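Local coordinates for protein possible metal-dependent hydrolase (Veillonella parvula, PDB 3RPC) that is probably a metal-dependent hydrolase of the metallo-beta-lactamase superfamily, binding zinc ions in a site built of histidines and aspartates, at residues L17-T22 with F155-E160; D27-P32 with R48-D53; P91-N96 with R112-S117; M205-I210 with K238-F243. One frame throughout, in Å; residues are numbered along the deposited sequence. Where two conformers were deposited one is given.

Interaction 1 of 4, residues L17-T22 with F155-E160; sequences LTIKNT and FEAADE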
# COMPACT_ATOMS: atom_id res chain seq x y z
N LEU A 17 -14.06 8.07 -18.71
CA LEU A 17 -12.79 8.64 -19.09
C LEU A 17 -12.44 8.17 -20.49
O LEU A 17 -12.27 6.97 -20.72
CB LEU A 17 -11.69 8.20 -18.11
CG LEU A 17 -10.26 8.65 -18.43
CD1 LEU A 17 -10.17 10.18 -18.37
CD2 LEU A 17 -9.26 8.02 -17.47
N THR A 18 -12.35 9.10 -21.42
CA THR A 18 -12.02 8.73 -22.79
C THR A 18 -10.60 9.16 -23.07
O THR A 18 -10.24 10.32 -22.86
CB THR A 18 -12.93 9.41 -23.83
OG1 THR A 18 -14.30 9.03 -23.60
CG2 THR A 18 -12.52 9.00 -25.24
N ILE A 19 -9.79 8.22 -23.52
CA ILE A 19 -8.41 8.50 -23.88
C ILE A 19 -8.24 7.83 -25.23
O ILE A 19 -8.43 6.63 -25.36
CB ILE A 19 -7.42 7.89 -22.89
CG1 ILE A 19 -7.63 8.47 -21.49
CG2 ILE A 19 -5.98 8.15 -23.33
CD1 ILE A 19 -6.76 7.80 -20.43
N LYS A 20 -7.91 8.63 -26.24
CA LYS A 20 -7.87 8.13 -27.61
C LYS A 20 -9.23 7.56 -28.00
O LYS A 20 -10.24 8.25 -27.86
CB LYS A 20 -6.74 7.11 -27.77
CG LYS A 20 -5.37 7.76 -27.99
CD LYS A 20 -4.23 6.96 -27.38
CE LYS A 20 -2.86 7.43 -27.89
NZ LYS A 20 -2.80 8.89 -28.20
N ASN A 21 -9.28 6.32 -28.48
CA ASN A 21 -10.55 5.71 -28.86
C ASN A 21 -11.10 4.77 -27.79
O ASN A 21 -12.00 3.98 -28.05
CB ASN A 21 -10.42 4.94 -30.18
CG ASN A 21 -10.01 5.82 -31.34
OD1 ASN A 21 -9.11 5.48 -32.11
ND2 ASN A 21 -10.66 6.97 -31.47
N THR A 22 -10.56 4.87 -26.58
CA THR A 22 -11.00 3.99 -25.50
C THR A 22 -11.74 4.77 -24.43
O THR A 22 -11.23 5.76 -23.92
CB THR A 22 -9.80 3.27 -24.85
OG1 THR A 22 -9.22 2.36 -25.81
CG2 THR A 22 -10.24 2.49 -23.62
N PHE A 155 -3.48 6.33 -15.50
CA PHE A 155 -3.65 6.02 -16.93
C PHE A 155 -2.60 6.81 -17.73
O PHE A 155 -2.52 8.03 -17.62
CB PHE A 155 -5.04 6.44 -17.45
CG PHE A 155 -6.20 5.78 -16.73
CD1 PHE A 155 -6.89 4.74 -17.33
CD2 PHE A 155 -6.62 6.24 -15.50
CE1 PHE A 155 -7.98 4.16 -16.69
CE2 PHE A 155 -7.71 5.66 -14.85
CZ PHE A 155 -8.38 4.61 -15.45
N GLU A 156 -1.80 6.10 -18.52
CA GLU A 156 -0.79 6.73 -19.37
C GLU A 156 -1.01 6.31 -20.82
O GLU A 156 -1.39 5.18 -21.09
CB GLU A 156 0.61 6.30 -18.95
CG GLU A 156 1.00 6.78 -17.57
CD GLU A 156 2.34 6.22 -17.13
OE1 GLU A 156 2.75 5.16 -17.65
OE2 GLU A 156 2.99 6.85 -16.28
N ALA A 157 -0.75 7.23 -21.75
CA ALA A 157 -0.81 6.91 -23.17
C ALA A 157 -0.02 7.95 -23.95
O ALA A 157 0.14 9.08 -23.50
CB ALA A 157 -2.25 6.85 -23.66
N ALA A 158 0.48 7.57 -25.13
CA ALA A 158 1.33 8.46 -25.92
C ALA A 158 0.65 9.77 -26.25
O ALA A 158 -0.45 9.78 -26.81
CB ALA A 158 1.78 7.75 -27.19
N ASP A 159 1.30 10.88 -25.90
CA ASP A 159 0.83 12.22 -26.26
C ASP A 159 -0.48 12.59 -25.58
O ASP A 159 -1.18 13.51 -26.01
CB ASP A 159 0.67 12.34 -27.78
CG ASP A 159 1.94 11.96 -28.51
OD1 ASP A 159 3.02 12.44 -28.12
OD2 ASP A 159 1.85 11.17 -29.47
N GLU A 160 -0.81 11.87 -24.51
CA GLU A 160 -2.02 12.14 -23.76
C GLU A 160 -1.64 12.55 -22.34
O GLU A 160 -0.59 12.15 -21.84
CB GLU A 160 -2.90 10.89 -23.70
CG GLU A 160 -3.31 10.33 -25.06
CD GLU A 160 -4.19 11.29 -25.82
OE1 GLU A 160 -4.75 12.21 -25.19
OE2 GLU A 160 -4.31 11.14 -27.06

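Interaction 2 of 4, residues D27-P32 with R48-D53; sequences DPFLAP and RMPMVD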
# COMPACT_ATOMS: atom_id res chain seq x y z
N ASP A 27 -16.04 2.97 -11.85
CA ASP A 27 -16.78 2.78 -10.60
C ASP A 27 -18.29 3.02 -10.74
O ASP A 27 -18.85 3.89 -10.07
CB ASP A 27 -16.18 3.68 -9.51
CG ASP A 27 -14.81 3.18 -9.04
OD1 ASP A 27 -14.28 2.22 -9.63
OD2 ASP A 27 -14.25 3.76 -8.09
N PRO A 28 -18.95 2.21 -11.57
CA PRO A 28 -20.38 2.43 -11.86
C PRO A 28 -21.31 2.02 -10.71
O PRO A 28 -21.42 0.83 -10.39
CB PRO A 28 -20.62 1.54 -13.08
CG PRO A 28 -19.66 0.41 -12.88
CD PRO A 28 -18.42 1.08 -12.35
N PHE A 29 -21.95 3.02 -10.12
CA PHE A 29 -22.97 2.86 -9.11
C PHE A 29 -24.19 3.51 -9.75
O PHE A 29 -24.28 4.73 -9.81
CB PHE A 29 -22.51 3.62 -7.85
CG PHE A 29 -23.58 3.90 -6.82
CD1 PHE A 29 -24.54 2.95 -6.49
CD2 PHE A 29 -23.59 5.11 -6.14
CE1 PHE A 29 -25.51 3.22 -5.52
CE2 PHE A 29 -24.54 5.38 -5.16
CZ PHE A 29 -25.50 4.43 -4.85
N LEU A 30 -25.08 2.68 -10.28
CA LEU A 30 -26.06 3.17 -11.26
C LEU A 30 -27.52 3.17 -10.77
O LEU A 30 -28.43 3.47 -11.56
CB LEU A 30 -25.93 2.40 -12.58
CG LEU A 30 -24.51 2.39 -13.19
CD1 LEU A 30 -24.49 1.66 -14.54
CD2 LEU A 30 -23.99 3.82 -13.34
N ALA A 31 -27.75 2.86 -9.50
CA ALA A 31 -29.11 2.73 -8.98
C ALA A 31 -29.94 3.99 -9.13
O ALA A 31 -29.42 5.11 -9.05
CB ALA A 31 -29.07 2.31 -7.50
N PRO A 32 -31.26 3.84 -9.35
CA PRO A 32 -32.12 5.02 -9.33
C PRO A 32 -32.10 5.72 -7.97
O PRO A 32 -31.75 5.12 -6.96
CB PRO A 32 -33.52 4.45 -9.61
CG PRO A 32 -33.26 3.14 -10.31
CD PRO A 32 -31.98 2.61 -9.70
N ARG A 48 -31.65 8.61 2.40
CA ARG A 48 -31.56 7.54 1.40
C ARG A 48 -30.59 7.93 0.28
O ARG A 48 -30.27 9.10 0.11
CB ARG A 48 -32.95 7.22 0.84
CG ARG A 48 -33.92 6.70 1.91
CD ARG A 48 -35.23 6.17 1.33
NE ARG A 48 -35.02 5.07 0.39
CZ ARG A 48 -34.81 3.81 0.75
NH1 ARG A 48 -34.64 2.88 -0.18
NH2 ARG A 48 -34.79 3.46 2.03
N MSE A 49 -30.14 6.93 -0.48
CA MSE A 49 -29.14 7.16 -1.52
C MSE A 49 -29.36 6.21 -2.68
O MSE A 49 -29.97 5.15 -2.52
CB MSE A 49 -27.72 6.95 -0.95
CG MSE A 49 -27.55 5.67 -0.18
SE MSE A 49 -25.69 5.31 0.30
CE MSE A 49 -25.16 4.38 -1.33
N PRO A 50 -28.88 6.60 -3.87
CA PRO A 50 -28.30 7.90 -4.20
C PRO A 50 -29.33 9.02 -4.10
O PRO A 50 -30.52 8.80 -4.36
CB PRO A 50 -27.82 7.73 -5.64
CG PRO A 50 -28.68 6.65 -6.19
CD PRO A 50 -28.96 5.72 -5.05
N MSE A 51 -28.90 10.22 -3.73
CA MSE A 51 -29.85 11.30 -3.49
C MSE A 51 -30.33 12.00 -4.76
O MSE A 51 -31.27 12.79 -4.72
CB MSE A 51 -29.28 12.32 -2.51
CG MSE A 51 -28.16 13.14 -3.07
SE MSE A 51 -27.32 14.23 -1.69
CE MSE A 51 -27.20 12.98 -0.27
N VAL A 52 -29.70 11.69 -5.90
CA VAL A 52 -30.13 12.23 -7.18
C VAL A 52 -30.12 11.09 -8.19
O VAL A 52 -29.39 10.12 -8.02
CB VAL A 52 -29.21 13.36 -7.69
CG1 VAL A 52 -29.25 14.54 -6.73
CG2 VAL A 52 -27.78 12.86 -7.85
N ASP A 53 -30.97 11.22 -9.21
CA ASP A 53 -30.99 10.27 -10.32
C ASP A 53 -29.78 10.50 -11.22
O ASP A 53 -29.11 11.53 -11.12
CB ASP A 53 -32.28 10.43 -11.13
CG ASP A 53 -33.45 9.69 -10.51
OD1 ASP A 53 -33.34 8.46 -10.32
OD2 ASP A 53 -34.47 10.35 -10.20

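Interaction 3 of 4, residues P91-N96 with R112-S117; sequences PIFVQN and RIIFES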
# COMPACT_ATOMS: atom_id res chain seq x y z
N PRO A 91 -14.38 -5.87 -20.96
CA PRO A 91 -13.28 -6.05 -20.00
C PRO A 91 -13.53 -5.23 -18.73
O PRO A 91 -13.87 -4.05 -18.82
CB PRO A 91 -12.06 -5.49 -20.75
CG PRO A 91 -12.45 -5.58 -22.20
CD PRO A 91 -13.92 -5.31 -22.24
N ILE A 92 -13.35 -5.86 -17.58
CA ILE A 92 -13.50 -5.20 -16.28
C ILE A 92 -12.16 -5.27 -15.57
O ILE A 92 -11.65 -6.35 -15.33
CB ILE A 92 -14.53 -5.93 -15.39
CG1 ILE A 92 -15.78 -6.35 -16.20
CG2 ILE A 92 -14.89 -5.08 -14.17
CD1 ILE A 92 -16.55 -5.18 -16.82
N PHE A 93 -11.61 -4.11 -15.22
CA PHE A 93 -10.33 -4.05 -14.54
C PHE A 93 -10.58 -3.92 -13.05
O PHE A 93 -11.38 -3.09 -12.63
CB PHE A 93 -9.53 -2.84 -15.05
CG PHE A 93 -9.04 -3.02 -16.46
CD1 PHE A 93 -7.84 -3.66 -16.71
CD2 PHE A 93 -9.78 -2.55 -17.53
CE1 PHE A 93 -7.39 -3.84 -18.01
CE2 PHE A 93 -9.34 -2.73 -18.84
CZ PHE A 93 -8.13 -3.37 -19.07
N VAL A 94 -9.92 -4.75 -12.26
CA VAL A 94 -10.15 -4.81 -10.82
C VAL A 94 -8.83 -4.83 -10.05
O VAL A 94 -7.76 -4.95 -10.65
CB VAL A 94 -10.99 -6.06 -10.45
CG1 VAL A 94 -12.33 -6.04 -11.19
CG2 VAL A 94 -10.22 -7.35 -10.74
N GLN A 95 -8.91 -4.68 -8.73
CA GLN A 95 -7.70 -4.49 -7.92
C GLN A 95 -7.03 -5.76 -7.39
O GLN A 95 -5.85 -5.75 -7.05
CB GLN A 95 -8.00 -3.57 -6.72
CG GLN A 95 -8.85 -4.24 -5.65
CD GLN A 95 -9.15 -3.34 -4.46
OE1 GLN A 95 -8.35 -2.48 -4.09
NE2 GLN A 95 -10.29 -3.57 -3.84
N ASN A 96 -7.78 -6.85 -7.30
CA ASN A 96 -7.26 -8.04 -6.64
C ASN A 96 -8.10 -9.27 -6.98
O ASN A 96 -9.12 -9.16 -7.67
CB ASN A 96 -7.15 -7.83 -5.12
CG ASN A 96 -8.49 -7.60 -4.44
OD1 ASN A 96 -9.54 -7.98 -4.95
ND2 ASN A 96 -8.46 -6.96 -3.27
N ARG A 112 -10.00 -8.58 -15.31
CA ARG A 112 -8.54 -8.50 -15.35
C ARG A 112 -8.03 -7.79 -14.11
O ARG A 112 -8.37 -6.64 -13.87
CB ARG A 112 -8.09 -7.73 -16.60
CG ARG A 112 -8.70 -8.25 -17.92
CD ARG A 112 -8.16 -7.51 -19.15
NE ARG A 112 -8.89 -7.91 -20.35
CZ ARG A 112 -8.63 -7.47 -21.58
NH1 ARG A 112 -7.64 -6.62 -21.81
NH2 ARG A 112 -9.37 -7.90 -22.60
N ILE A 113 -7.19 -8.48 -13.35
CA ILE A 113 -6.59 -7.92 -12.15
C ILE A 113 -5.38 -7.08 -12.50
O ILE A 113 -4.45 -7.55 -13.18
CB ILE A 113 -6.11 -9.03 -11.20
CG1 ILE A 113 -7.28 -9.93 -10.80
CG2 ILE A 113 -5.47 -8.41 -9.95
CD1 ILE A 113 -6.85 -11.25 -10.16
N ILE A 114 -5.38 -5.82 -12.05
CA ILE A 114 -4.18 -5.01 -12.20
C ILE A 114 -3.25 -5.31 -11.03
O ILE A 114 -3.38 -4.72 -9.96
CB ILE A 114 -4.49 -3.49 -12.24
CG1 ILE A 114 -5.62 -3.18 -13.21
CG2 ILE A 114 -3.24 -2.71 -12.62
CD1 ILE A 114 -5.94 -1.68 -13.31
N PHE A 115 -2.32 -6.24 -11.22
CA PHE A 115 -1.37 -6.56 -10.16
C PHE A 115 -0.36 -5.44 -9.98
O PHE A 115 -0.04 -5.05 -8.85
CB PHE A 115 -0.65 -7.87 -10.47
CG PHE A 115 -1.55 -9.08 -10.45
CD1 PHE A 115 -2.02 -9.59 -9.25
CD2 PHE A 115 -1.91 -9.71 -11.63
CE1 PHE A 115 -2.84 -10.70 -9.22
CE2 PHE A 115 -2.73 -10.83 -11.61
CZ PHE A 115 -3.20 -11.32 -10.40
N GLU A 116 0.16 -4.94 -11.09
CA GLU A 116 1.06 -3.80 -11.11
C GLU A 116 0.59 -2.84 -12.19
O GLU A 116 0.15 -1.73 -11.90
CB GLU A 116 2.50 -4.21 -11.43
CG GLU A 116 3.22 -4.95 -10.34
CD GLU A 116 4.66 -5.21 -10.72
OE1 GLU A 116 4.97 -5.20 -11.93
OE2 GLU A 116 5.49 -5.42 -9.81
N SER A 117 0.70 -3.28 -13.44
CA SER A 117 0.16 -2.51 -14.56
C SER A 117 -0.34 -3.47 -15.63
O SER A 117 0.11 -4.62 -15.71
CB SER A 117 1.23 -1.58 -15.15
OG SER A 117 2.28 -2.30 -15.77

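Interaction 4 of 4, residues M205-I210 with K238-F243; sequences MGTKDI and KDVRKF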
# COMPACT_ATOMS: atom_id res chain seq x y z
N MSE A 205 -11.03 11.67 1.03
CA MSE A 205 -10.47 13.02 1.09
C MSE A 205 -11.53 14.12 1.21
O MSE A 205 -12.73 13.87 1.10
CB MSE A 205 -9.59 13.27 -0.13
CG MSE A 205 -8.27 12.52 -0.06
SE MSE A 205 -7.33 12.53 -1.76
CE MSE A 205 -5.73 11.61 -1.18
N GLY A 206 -11.06 15.34 1.49
CA GLY A 206 -11.91 16.52 1.54
C GLY A 206 -11.14 17.76 1.10
O GLY A 206 -10.15 17.67 0.37
N THR A 207 -11.58 18.93 1.57
CA THR A 207 -10.98 20.18 1.13
C THR A 207 -9.50 20.31 1.50
O THR A 207 -8.71 20.85 0.72
CB THR A 207 -11.75 21.40 1.64
OG1 THR A 207 -11.96 21.27 3.05
CG2 THR A 207 -13.10 21.51 0.93
N LYS A 208 -9.10 19.80 2.67
CA LYS A 208 -7.69 19.88 3.05
C LYS A 208 -6.80 19.25 1.97
O LYS A 208 -5.74 19.77 1.62
CB LYS A 208 -7.45 19.19 4.39
CG LYS A 208 -6.07 19.42 4.96
CD LYS A 208 -5.97 18.87 6.38
CE LYS A 208 -7.15 19.30 7.24
NZ LYS A 208 -7.13 20.74 7.61
N ASP A 209 -7.25 18.11 1.45
CA ASP A 209 -6.52 17.39 0.41
C ASP A 209 -6.49 18.15 -0.91
O ASP A 209 -5.49 18.10 -1.63
CB ASP A 209 -7.13 16.00 0.24
CG ASP A 209 -7.24 15.28 1.56
OD1 ASP A 209 -6.23 14.71 2.00
OD2 ASP A 209 -8.31 15.36 2.21
N ILE A 210 -7.57 18.84 -1.24
CA ILE A 210 -7.58 19.63 -2.45
C ILE A 210 -6.52 20.72 -2.37
O ILE A 210 -5.77 20.94 -3.31
CB ILE A 210 -8.96 20.26 -2.69
CG1 ILE A 210 -10.01 19.17 -2.88
CG2 ILE A 210 -8.92 21.21 -3.90
CD1 ILE A 210 -11.41 19.72 -3.13
N LYS A 238 -20.95 22.55 -2.91
CA LYS A 238 -21.03 23.93 -2.42
C LYS A 238 -19.86 24.20 -1.48
O LYS A 238 -19.22 25.26 -1.56
CB LYS A 238 -22.36 24.16 -1.68
CG LYS A 238 -23.57 24.31 -2.58
CD LYS A 238 -24.84 24.38 -1.74
CE LYS A 238 -26.09 24.45 -2.60
NZ LYS A 238 -27.33 24.31 -1.78
N ASP A 239 -19.57 23.24 -0.60
CA ASP A 239 -18.46 23.38 0.35
C ASP A 239 -17.13 23.51 -0.39
O ASP A 239 -16.30 24.37 -0.06
CB ASP A 239 -18.39 22.17 1.29
CG ASP A 239 -19.64 22.01 2.15
OD1 ASP A 239 -20.42 22.98 2.26
OD2 ASP A 239 -19.82 20.92 2.73
N VAL A 240 -16.91 22.67 -1.39
CA VAL A 240 -15.65 22.72 -2.11
C VAL A 240 -15.53 24.02 -2.89
O VAL A 240 -14.46 24.63 -2.93
CB VAL A 240 -15.48 21.50 -3.04
CG1 VAL A 240 -14.31 21.72 -3.99
CG2 VAL A 240 -15.28 20.24 -2.21
N ARG A 241 -16.63 24.46 -3.49
CA ARG A 241 -16.61 25.71 -4.25
C ARG A 241 -16.24 26.92 -3.38
O ARG A 241 -15.45 27.78 -3.80
CB ARG A 241 -17.93 25.92 -4.99
CG ARG A 241 -18.04 24.95 -6.16
CD ARG A 241 -19.41 24.89 -6.75
NE ARG A 241 -19.40 24.02 -7.92
CZ ARG A 241 -20.46 23.37 -8.37
NH1 ARG A 241 -21.62 23.47 -7.74
NH2 ARG A 241 -20.35 22.59 -9.44
N LYS A 242 -16.76 26.97 -2.15
CA LYS A 242 -16.41 28.05 -1.23
C LYS A 242 -14.92 28.01 -0.91
O LYS A 242 -14.23 29.03 -0.89
CB LYS A 242 -17.23 27.95 0.06
CG LYS A 242 -16.93 29.09 1.05
CD LYS A 242 -17.92 29.13 2.22
CE LYS A 242 -17.82 27.90 3.11
NZ LYS A 242 -18.63 28.08 4.38
N PHE A 243 -14.42 26.81 -0.66
CA PHE A 243 -13.03 26.62 -0.27
C PHE A 243 -12.09 27.03 -1.39
O PHE A 243 -11.11 27.76 -1.15
CB PHE A 243 -12.82 25.16 0.11
CG PHE A 243 -11.40 24.81 0.45
CD1 PHE A 243 -10.91 25.00 1.73
CD2 PHE A 243 -10.57 24.26 -0.51
CE1 PHE A 243 -9.60 24.67 2.04
CE2 PHE A 243 -9.24 23.93 -0.21
CZ PHE A 243 -8.77 24.12 1.07

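Interaction 1 of 4, residues L17-T22 with F155-E160
Leu17 lays its CD2 methyl over the ring of Phe155, a CH-pi contact in which CD2 stands 3.7 Å from the ring centroid and only 9° off the ring normal. Leu17 CG is anti to the backbone N (chi1 176°), and the two side chains reach toward each other tip to tip. Ile19, two residues on and also pointing across, splits its branches: CD1 packs 3.7 Å from Phe155 CB, while CG2 touches both Ala157 CB and Glu160 CG. Branched and aromatic residues suit these buried places, and the single methyl of Ala157 lets Ile19 CG2 approach.

Nearer the surface the contact turns polar. Lys20 sits in the type II' turn from Ile19 to Thr22, and its amine NZ takes two acceptors from the type II turn Ala157 to Glu160. One is Ala158 O, at 2.9 Å and nearly in line with the carbonyl; the other is Glu160 OE2, also 2.9 Å from NZ, which offers its anti lone pair in a salt bridge. Glu160 OE1 is hydrogen-bonded to Thr5 OG1, so both carboxylate oxygens have a partner.

The contact thus joins strand 14-19 and its turn to the end of strand 152-156, members of two different mixed sheets, with Ile123 and Leu125 of strand 123-128 and Val163 of strand 163-165 packing around the apolar part.

Interaction 2 of 4, residues D27-P32 with R48-D53
The long loop between strand 22-26 and helix 58-62 folds back on itself here, bringing Phe29 against Met49 (selenomethionine) and Pro50. The ring comes in by its outer end: Phe29 CZ lies 3.5 Å from Met49 CE and 3.7 Å from Pro50 CD. Phe29 CG is anti to the backbone N (chi1 164°), on the side of the returning chain, and the selenomethionine side chain crosses the phenylalanine at about a right angle. A flexible, unbranched side chain suits this place, because its bend at chi3 (-87°) brings CE to the ring.

Pro50 follows a cis peptide bond, and its ring is wedged among backbone atoms as well as the phenyl group. CG stands 3.3 Å from Ala31 O, and CD is 3.4 Å from Pro32 O; Ala31 CB, small enough to sit beside it, is 4.2 Å from Pro50 CD. The loop starts beside the dinuclear metal centre of this metallo-beta-lactamase fold: Asp27 OD2 accepts a hydrogen bond from ND1 of the zinc ligand His77, and the Phe29 side chain is about 8 Å from a zinc ion.

No hydrogen bond links the two segments directly. Arg11 bridges them instead, giving NH2 to the carbonyls of Phe29 and Ala31 and NH1 to that of Val52. Toward the exposed end Asp53 OD1 approaches Pro32 CA at 3.8 Å, and the same OD1 accepts a hydrogen bond from Lys33 N.

Interaction 3 of 4, residues P91-N96 with R112-S117
Phe93 and Arg112 lie side by side across two parallel strands, pointing the same way from one face of the sheet, while Val94 and Ile113 meet on the other. Three backbone bonds tie the strands: Arg112 N gives to Ile92 O at 2.8 Å, Val94 N to Arg112 O at 2.9 Å, and Ile114 N to Val94 O at 2.9 Å. The last is nearly straight, 172° at the hydrogen. Arg112 O also receives the CA-H of Phe93.

The tight part is apolar. Val94 CG2 is 3.9 Å from Ile113 CG1, and beta-branched residues suit a strand whose face is covered by Lys100 and Ile103 of helix 97-105. On the other face Ile114 CD1 comes within 4.2 Å of Phe93 CB, and the ring of Phe120 meets that of Phe93 edge-to-face.

The looser side is where Arg112 runs outward, extended from CG to NE. Its CD passes Phe93 CE1 at 3.9 Å, with ring and guanidinium planes 68° apart, and Pro91 CB lies over one guanidinium face, offset toward its rim, 3.8 Å above the plane. A long aliphatic stem serves here to line the phenyl group while the charged end, partly exposed, forms a salt bridge with Asp110. After Ile113 the chain leaves this sheet, Ile114 N making the last bond, and Phe115 meets Phe115 of the second subunit.

Asn96 caps helix 97-105 through OD1 to Asp99 N, and the whole is a classic beta-alpha-beta crossover: strand 92-94, helix, then parallel strand 111-113, the outermost strand of the sheet within this chain.

Interaction 4 of 4, residues M205-I210 with K238-F243
Thr207 meets Phe243 with nearly all of its side chain. Its CB sits over the ring centre, 3.6 Å from the centroid and 10° off the normal, a CH-pi contact. From CB the methyl CG2, anti to the carbonyl carbon and beside the backbone N, goes on to Phe243 CG at 3.7 Å and to Val240 CG2 at 4.0 Å. The hydroxyl OG1 takes the place between the backbone N and the carbonyl carbon (chi1 50°), and skirts the ring near CD1 at 4.1 Å. The backbone Thr207 O also meets the ring, 3.3 Å from Phe243 CE2. A small beta-branched residue suits this spot, since it can bring a methine and a methyl together against a flat ring.

Two helices are joined in this way, 207-216 by its first turn and 237-246 by its middle, at a partly buried contact near the surface of the domain. Gly206 is the N-cap of the first, and its N gives a 2.8 Å bond to Asp209 OD2, reaching the carboxylate on the anti side, 24° out of its plane; Asp209 OD1 meanwhile pairs with Arg212.

One turn further in, Ile210 carries the contact deeper. Its CD1 lies 3.6 Å from Val240 CG1, the two side chains crossing obliquely, and its CB nears the Phe243 ring at CE2. Val240 also packs on Met227 and Val255, and Ile210 on Thr191, in neighbouring loops.

How the interactions relate
The four contacts are separate, none touching another. Interactions 1 and 3 both reach the sheet that includes strands 14-19, 92-94 and 111-113, and lie about 17 Å apart between centres, about 7 Å between nearest atoms. Interaction 2 also approaches interaction 3 to about 7 Å at nearest atoms. Interactions 2 and 3 both come near the metal centre: the side chain of Phe29 is about 8 Å, and that of Gln95 about 9 Å, from a zinc ion. Interaction 4 stands across the chain's centre from interaction 3, about 30 Å between centres. In sequence, interactions 2 and 3 fall within the span between 17-22 and 155-160, whereas interaction 4 comes later.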